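Local coordinates for protein Hen1 (Anabaena variabilis, PDB 3JWH) that probably transfers a methyl group from S-adenosylmethionine to the 2'-OH of the 3'-terminal nucleotide of RNA, at residues A[121-124]-A[125-129]; A[43-46]-A[47-51]. All coordinates share one frame; numbering follows the deposited sequence.

Contact 1. Residues A[121-124]-A[125-129]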
ATOM      1  N   GLY A 121      13.423  -8.667  -1.413  1.00 27.50           N
ATOM      2  CA  GLY A 121      13.243  -9.759  -2.351  1.00 25.00           C
ATOM      3  C   GLY A 121      12.207 -10.771  -1.886  1.00 25.99           C
ATOM      4  O   GLY A 121      11.378 -11.227  -2.685  1.00 25.06           O
ATOM      5  N   ALA A 122      12.234 -11.122  -0.603  1.00 23.37           N
ATOM      6  CA  ALA A 122      11.275 -12.092  -0.077  1.00 24.26           C
ATOM      7  C   ALA A 122       9.863 -11.509  -0.104  1.00 22.08           C
ATOM      8  O   ALA A 122       8.900 -12.188  -0.433  1.00 21.50           O
ATOM      9  CB  ALA A 122      11.656 -12.505   1.349  1.00 20.53           C
ATOM     10  N   PHE A 123       9.743 -10.236   0.248  1.00 24.29           N
ATOM     11  CA  PHE A 123       8.442  -9.587   0.245  1.00 21.36           C
ATOM     12  C   PHE A 123       7.869  -9.566  -1.169  1.00 20.22           C
ATOM     13  O   PHE A 123       6.667  -9.754  -1.363  1.00 21.13           O
ATOM     14  CB  PHE A 123       8.574  -8.162   0.784  1.00 25.40           C
ATOM     15  CG  PHE A 123       7.325  -7.356   0.662  1.00 26.80           C
ATOM     16  CD1 PHE A 123       6.132  -7.809   1.213  1.00 28.55           C
ATOM     17  CD2 PHE A 123       7.332  -6.150  -0.023  1.00 30.09           C
ATOM     18  CE1 PHE A 123       4.962  -7.073   1.081  1.00 30.15           C
ATOM     19  CE2 PHE A 123       6.157  -5.401  -0.159  1.00 30.84           C
ATOM     20  CZ  PHE A 123       4.970  -5.865   0.393  1.00 28.12           C
ATOM     21  N   GLU A 124       8.737  -9.349  -2.154  1.00 18.40           N
ATOM     22  CA  GLU A 124       8.314  -9.302  -3.552  1.00 19.93           C
ATOM     23  C   GLU A 124       7.651 -10.598  -3.990  1.00 20.25           C
ATOM     24  O   GLU A 124       6.640 -10.568  -4.677  1.00 17.55           O
ATOM     25  CB  GLU A 124       9.499  -8.994  -4.479  1.00 19.42           C
ATOM     26  CG  GLU A 124       9.934  -7.528  -4.484  1.00 26.38           C
ATOM     27  CD  GLU A 124      11.310  -7.317  -5.114  1.00 29.66           C
ATOM     28  OE1 GLU A 124      11.834  -8.269  -5.737  1.00 31.59           O
ATOM     29  OE2 GLU A 124      11.862  -6.200  -4.995  1.00 27.79           O
ATOM     30  N   ARG A 125       8.228 -11.736  -3.606  1.00 23.88           N
ATOM     31  CA  ARG A 125       7.651 -13.027  -3.960  1.00 25.79           C
ATOM     32  C   ARG A 125       6.357 -13.232  -3.205  1.00 23.92           C
ATOM     33  O   ARG A 125       5.342 -13.595  -3.789  1.00 26.33           O
ATOM     34  CB  ARG A 125       8.622 -14.165  -3.652  1.00 29.34           C
ATOM     35  CG  ARG A 125       9.720 -14.313  -4.696  1.00 35.47           C
ATOM     36  CD  ARG A 125      10.509 -15.579  -4.456  1.00 39.83           C
ATOM     37  NE  ARG A 125      11.159 -15.546  -3.150  1.00 43.64           N
ATOM     38  CZ  ARG A 125      12.197 -14.772  -2.856  1.00 45.04           C
ATOM     39  NH1 ARG A 125      12.712 -13.968  -3.782  1.00 47.45           N
ATOM     40  NH2 ARG A 125      12.719 -14.799  -1.635  1.00 46.19           N
ATOM     41  N   VAL A 126       6.391 -12.993  -1.902  1.00 21.03           N
ATOM     42  CA  VAL A 126       5.199 -13.133  -1.092  1.00 19.76           C
ATOM     43  C   VAL A 126       4.037 -12.371  -1.733  1.00 22.53           C
ATOM     44  O   VAL A 126       2.920 -12.879  -1.841  1.00 22.11           O
ATOM     45  CB  VAL A 126       5.428 -12.571   0.318  1.00 22.14           C
ATOM     46  CG1 VAL A 126       4.131 -12.619   1.121  1.00 21.44           C
ATOM     47  CG2 VAL A 126       6.523 -13.358   1.012  1.00 21.19           C
ATOM     48  N   LEU A 127       4.317 -11.152  -2.179  1.00 21.36           N
ATOM     49  CA  LEU A 127       3.298 -10.303  -2.770  1.00 19.33           C
ATOM     50  C   LEU A 127       2.930 -10.558  -4.240  1.00 19.54           C
ATOM     51  O   LEU A 127       1.752 -10.722  -4.577  1.00 17.91           O
ATOM     52  CB  LEU A 127       3.715  -8.834  -2.589  1.00 20.00           C
ATOM     53  CG  LEU A 127       2.942  -7.741  -3.329  1.00 21.04           C
ATOM     54  CD1 LEU A 127       1.520  -7.622  -2.798  1.00 20.52           C
ATOM     55  CD2 LEU A 127       3.685  -6.427  -3.139  1.00 22.75           C
ATOM     56  N   PHE A 128       3.923 -10.593  -5.117  1.00 17.59           N
ATOM     57  CA  PHE A 128       3.641 -10.776  -6.535  1.00 18.66           C
ATOM     58  C   PHE A 128       3.587 -12.206  -7.055  1.00 18.67           C
ATOM     59  O   PHE A 128       3.234 -12.426  -8.207  1.00 16.61           O
ATOM     60  CB  PHE A 128       4.644  -9.960  -7.354  1.00 18.41           C
ATOM     61  CG  PHE A 128       4.545  -8.472  -7.127  1.00 18.06           C
ATOM     62  CD1 PHE A 128       3.447  -7.753  -7.606  1.00 16.87           C
ATOM     63  CD2 PHE A 128       5.545  -7.790  -6.441  1.00 14.70           C
ATOM     64  CE1 PHE A 128       3.353  -6.377  -7.404  1.00 18.34           C
ATOM     65  CE2 PHE A 128       5.459  -6.418  -6.234  1.00 17.92           C
ATOM     66  CZ  PHE A 128       4.362  -5.708  -6.716  1.00 15.70           C
ATOM     67  N   GLU A 129       3.910 -13.176  -6.204  1.00 21.90           N
ATOM     68  CA  GLU A 129       3.917 -14.586  -6.601  1.00 25.62           C
ATOM     69  C   GLU A 129       2.943 -15.386  -5.743  1.00 26.34           C
ATOM     70  O   GLU A 129       1.998 -15.992  -6.260  1.00 26.72           O
ATOM     71  CB  GLU A 129       5.341 -15.139  -6.460  1.00 29.76           C
ATOM     72  CG  GLU A 129       5.624 -16.467  -7.146  1.00 36.08           C
ATOM     73  CD  GLU A 129       7.089 -16.866  -7.009  1.00 40.57           C
ATOM     74  OE1 GLU A 129       7.940 -16.244  -7.679  1.00 42.73           O
ATOM     75  OE2 GLU A 129       7.396 -17.784  -6.214  1.00 43.71           O
TER
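Phe123 and Leu127 lie one helical turn apart, joined by a bond from Leu127 N to Phe123 O of 2.9 Å. Val126 N reaches Ala122 O almost straight (N-H...O 174°), and Phe128 N meets Glu124 O at 2.8 Å, so three i to i+4 bonds run in succession; the one from Arg125 N to Gly121 O is weak. The turn at 126-129 is a wider, pi-type one. On the inner side, the side chains of Phe123 and Leu127 run alongside each other, and Phe123 CZ touches Leu127 CD2 at 3.8 Å. Leu127 CD2 also stands 3.5 Å above the ring plane of Phe128, toward its rim, so this methyl is shared by two aromatic rings. On the outer side Arg125 bends at chi3 (-61°) and folds back along the helix, placing one guanidinium face over Gly121 O and Ala122 CA; NH2 comes within 3.4 Å of Ala122 CA. Glu124 turns its carboxylate to helix 168-181, where Arg181 forms a salt bridge with OE1 and Trp174 a hydrogen bond with OE2. Helix 117-131 packs Leu127 on strands 105-109 and 135-141, while Phe128 meets Phe207 of strand 202-209 and Tyr184 of strand 184-188 edge-to-face.

Contact 2. Residues A[43-46]-A[47-51]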
ATOM      1  N   LEU A  43      -4.897   4.377   6.639  1.00 23.44           N
ATOM      2  CA  LEU A  43      -5.675   3.969   5.485  1.00 22.04           C
ATOM      3  C   LEU A  43      -6.812   3.028   5.908  1.00 22.07           C
ATOM      4  O   LEU A  43      -7.908   3.079   5.341  1.00 20.71           O
ATOM      5  CB  LEU A  43      -4.781   3.287   4.450  1.00 21.25           C
ATOM      6  CG  LEU A  43      -5.553   2.628   3.307  1.00 24.56           C
ATOM      7  CD1 LEU A  43      -6.304   3.683   2.500  1.00 27.36           C
ATOM      8  CD2 LEU A  43      -4.593   1.863   2.422  1.00 26.53           C
ATOM      9  N   LEU A  44      -6.564   2.170   6.903  1.00 21.85           N
ATOM     10  CA  LEU A  44      -7.613   1.242   7.363  1.00 20.80           C
ATOM     11  C   LEU A  44      -8.838   2.017   7.892  1.00 19.99           C
ATOM     12  O   LEU A  44      -9.972   1.592   7.693  1.00 18.96           O
ATOM     13  CB  LEU A  44      -7.089   0.304   8.469  1.00 18.27           C
ATOM     14  CG  LEU A  44      -5.917  -0.662   8.212  1.00 17.78           C
ATOM     15  CD1 LEU A  44      -5.703  -1.469   9.477  1.00 20.60           C
ATOM     16  CD2 LEU A  44      -6.180  -1.596   7.023  1.00 14.46           C
ATOM     17  N   LYS A  45      -8.611   3.145   8.561  1.00 20.90           N
ATOM     18  CA  LYS A  45      -9.717   3.953   9.089  1.00 22.95           C
ATOM     19  C   LYS A  45     -10.602   4.468   7.958  1.00 23.65           C
ATOM     20  O   LYS A  45     -11.830   4.394   8.028  1.00 26.62           O
ATOM     21  CB  LYS A  45      -9.172   5.131   9.900  1.00 24.96           C
ATOM     22  CG  LYS A  45     -10.250   6.001  10.528  1.00 27.96           C
ATOM     23  CD  LYS A  45      -9.688   6.908  11.612  1.00 29.60           C
ATOM     24  CE  LYS A  45     -10.803   7.436  12.508  1.00 33.51           C
ATOM     25  NZ  LYS A  45     -10.283   8.231  13.665  1.00 35.52           N
ATOM     26  N   ILE A  46      -9.967   4.975   6.904  1.00 24.42           N
ATOM     27  CA  ILE A  46     -10.681   5.492   5.745  1.00 25.22           C
ATOM     28  C   ILE A  46     -11.460   4.415   4.978  1.00 25.58           C
ATOM     29  O   ILE A  46     -12.561   4.666   4.512  1.00 26.79           O
ATOM     30  CB  ILE A  46      -9.687   6.231   4.789  1.00 27.56           C
ATOM     31  CG1 ILE A  46      -9.268   7.560   5.429  1.00 26.45           C
ATOM     32  CG2 ILE A  46     -10.334   6.502   3.428  1.00 27.38           C
ATOM     33  CD1 ILE A  46      -8.031   8.176   4.817  1.00 29.14           C
ATOM     34  N   LEU A  47     -10.900   3.213   4.847  1.00 26.16           N
ATOM     35  CA  LEU A  47     -11.594   2.141   4.135  1.00 23.41           C
ATOM     36  C   LEU A  47     -12.797   1.585   4.914  1.00 23.06           C
ATOM     37  O   LEU A  47     -13.852   1.310   4.341  1.00 24.26           O
ATOM     38  CB  LEU A  47     -10.625   0.985   3.840  1.00 21.77           C
ATOM     39  CG  LEU A  47      -9.380   1.251   2.992  1.00 23.38           C
ATOM     40  CD1 LEU A  47      -8.678  -0.076   2.703  1.00 19.31           C
ATOM     41  CD2 LEU A  47      -9.769   1.948   1.686  1.00 17.97           C
ATOM     42  N   LEU A  48     -12.627   1.409   6.219  1.00 24.81           N
ATOM     43  CA  LEU A  48     -13.678   0.864   7.072  1.00 23.87           C
ATOM     44  C   LEU A  48     -14.903   1.779   7.097  1.00 25.91           C
ATOM     45  O   LEU A  48     -16.046   1.312   7.107  1.00 24.62           O
ATOM     46  CB  LEU A  48     -13.157   0.690   8.501  1.00 22.67           C
ATOM     47  CG  LEU A  48     -13.413  -0.623   9.264  1.00 26.49           C
ATOM     48  CD1 LEU A  48     -13.583  -0.286  10.749  1.00 21.73           C
ATOM     49  CD2 LEU A  48     -14.639  -1.359   8.742  1.00 21.17           C
ATOM     50  N   LYS A  49     -14.654   3.080   7.115  1.00 27.90           N
ATOM     51  CA  LYS A  49     -15.721   4.080   7.140  1.00 30.16           C
ATOM     52  C   LYS A  49     -16.484   4.112   5.831  1.00 28.44           C
ATOM     53  O   LYS A  49     -17.656   4.444   5.813  1.00 31.24           O
ATOM     54  CB  LYS A  49     -15.151   5.481   7.402  1.00 31.15           C
ATOM     55  CG  LYS A  49     -14.611   5.695   8.798  1.00 36.85           C
ATOM     56  CD  LYS A  49     -14.008   7.093   8.953  1.00 42.31           C
ATOM     57  CE  LYS A  49     -12.807   7.280   8.035  1.00 44.37           C
ATOM     58  NZ  LYS A  49     -12.147   8.605   8.202  1.00 46.74           N
ATOM     59  N   ASP A  50     -15.810   3.755   4.746  1.00 29.19           N
ATOM     60  CA  ASP A  50     -16.398   3.773   3.409  1.00 29.50           C
ATOM     61  C   ASP A  50     -17.022   2.437   3.024  1.00 30.45           C
ATOM     62  O   ASP A  50     -16.307   1.482   2.722  1.00 31.02           O
ATOM     63  CB  ASP A  50     -15.313   4.137   2.402  1.00 29.67           C
ATOM     64  CG  ASP A  50     -15.870   4.503   1.043  1.00 30.86           C
ATOM     65  OD1 ASP A  50     -16.960   4.000   0.695  1.00 33.34           O
ATOM     66  OD2 ASP A  50     -15.205   5.280   0.321  1.00 27.97           O
ATOM     67  N   SER A  51     -18.351   2.383   3.000  1.00 30.48           N
ATOM     68  CA  SER A  51     -19.078   1.156   2.669  1.00 30.73           C
ATOM     69  C   SER A  51     -18.837   0.561   1.273  1.00 30.23           C
ATOM     70  O   SER A  51     -19.371  -0.507   0.942  1.00 29.11           O
ATOM     71  CB  SER A  51     -20.581   1.374   2.889  1.00 32.82           C
ATOM     72  OG  SER A  51     -21.101   2.325   1.981  1.00 37.79           O
TER
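Leu43 and Leu47 meet on the buried side of helix 42-49, one turn apart, and Leu47 can be followed outward atom by atom. Its CB lies 3.7 Å from Leu43 O, the same oxygen that accepts the backbone bond from Leu47 N at 3.0 Å. CG, anti to its own carbonyl carbon (chi1 -60°), turns back toward the preceding turn and comes 3.3 Å from Leu43 O. From there the branches part: CD1 approaches Leu43 CG at 4.2 Å, whereas CD2 meets Leu43 CD1 at 4.0 Å. The two leucines therefore cross at a slant, each branch of Leu47 against a different carbon of Leu43, and Leu47 continues onto Val33 of the neighbouring strand and Phe53. With an alanine here, Leu43 would probably lose its apolar partner one turn on, and a gap would open against Val33.

On another flank Lys45, Ile46 and Lys49 come together. Lys49 is bent at chi3 (-63°) and curls over the carbonyl of Lys45, with CE only 3.0 Å from Lys45 O, while its NZ ends beside both Lys45 CG and Ile46 CG1. Lys45 extends outward instead, and the two ammonium nitrogens, Lys45 NZ and Lys49 NZ, remain 5.8 Å apart. At the C-terminal end the bond from Asp50 N to Ile46 O is weak; Asp50 OD2 forms a salt bridge with Lys26, and its OD1 accepts from Phe52 N. Helix 42-49 is the crossover between parallel strands 32-36 and 55-60, the first beta-alpha-beta unit of a Rossmann-like methyltransferase fold, and it starts beside the S-adenosyl-L-homocysteine pocket, to which Gly37, Cys38, Gly39 and Asn42 contribute.

Contacts 1 and 2 both lie within single helices of beta-alpha-beta crossovers, but in different units: helix 117-131 links strands 105-109 and 135-141, whereas helix 42-49 links strands 32-36 and 55-60. Their centres are 26 Å apart, on opposite sides of the chain's centre, and they do not touch. Each is partly buried, with apolar groups turned to the sheet and an arginine or lysine folded back over the outer face. The cores differ: contact 1 mixes aromatic rings with a leucine and has a buried carboxylate paired to another helix, whereas contact 2 is aliphatic and its acidic residue lies just past helix 42-49. Both approach the bound cofactor product, Leu43 at about 5 Å and Phe123 at about 7 Å from side chain to ligand.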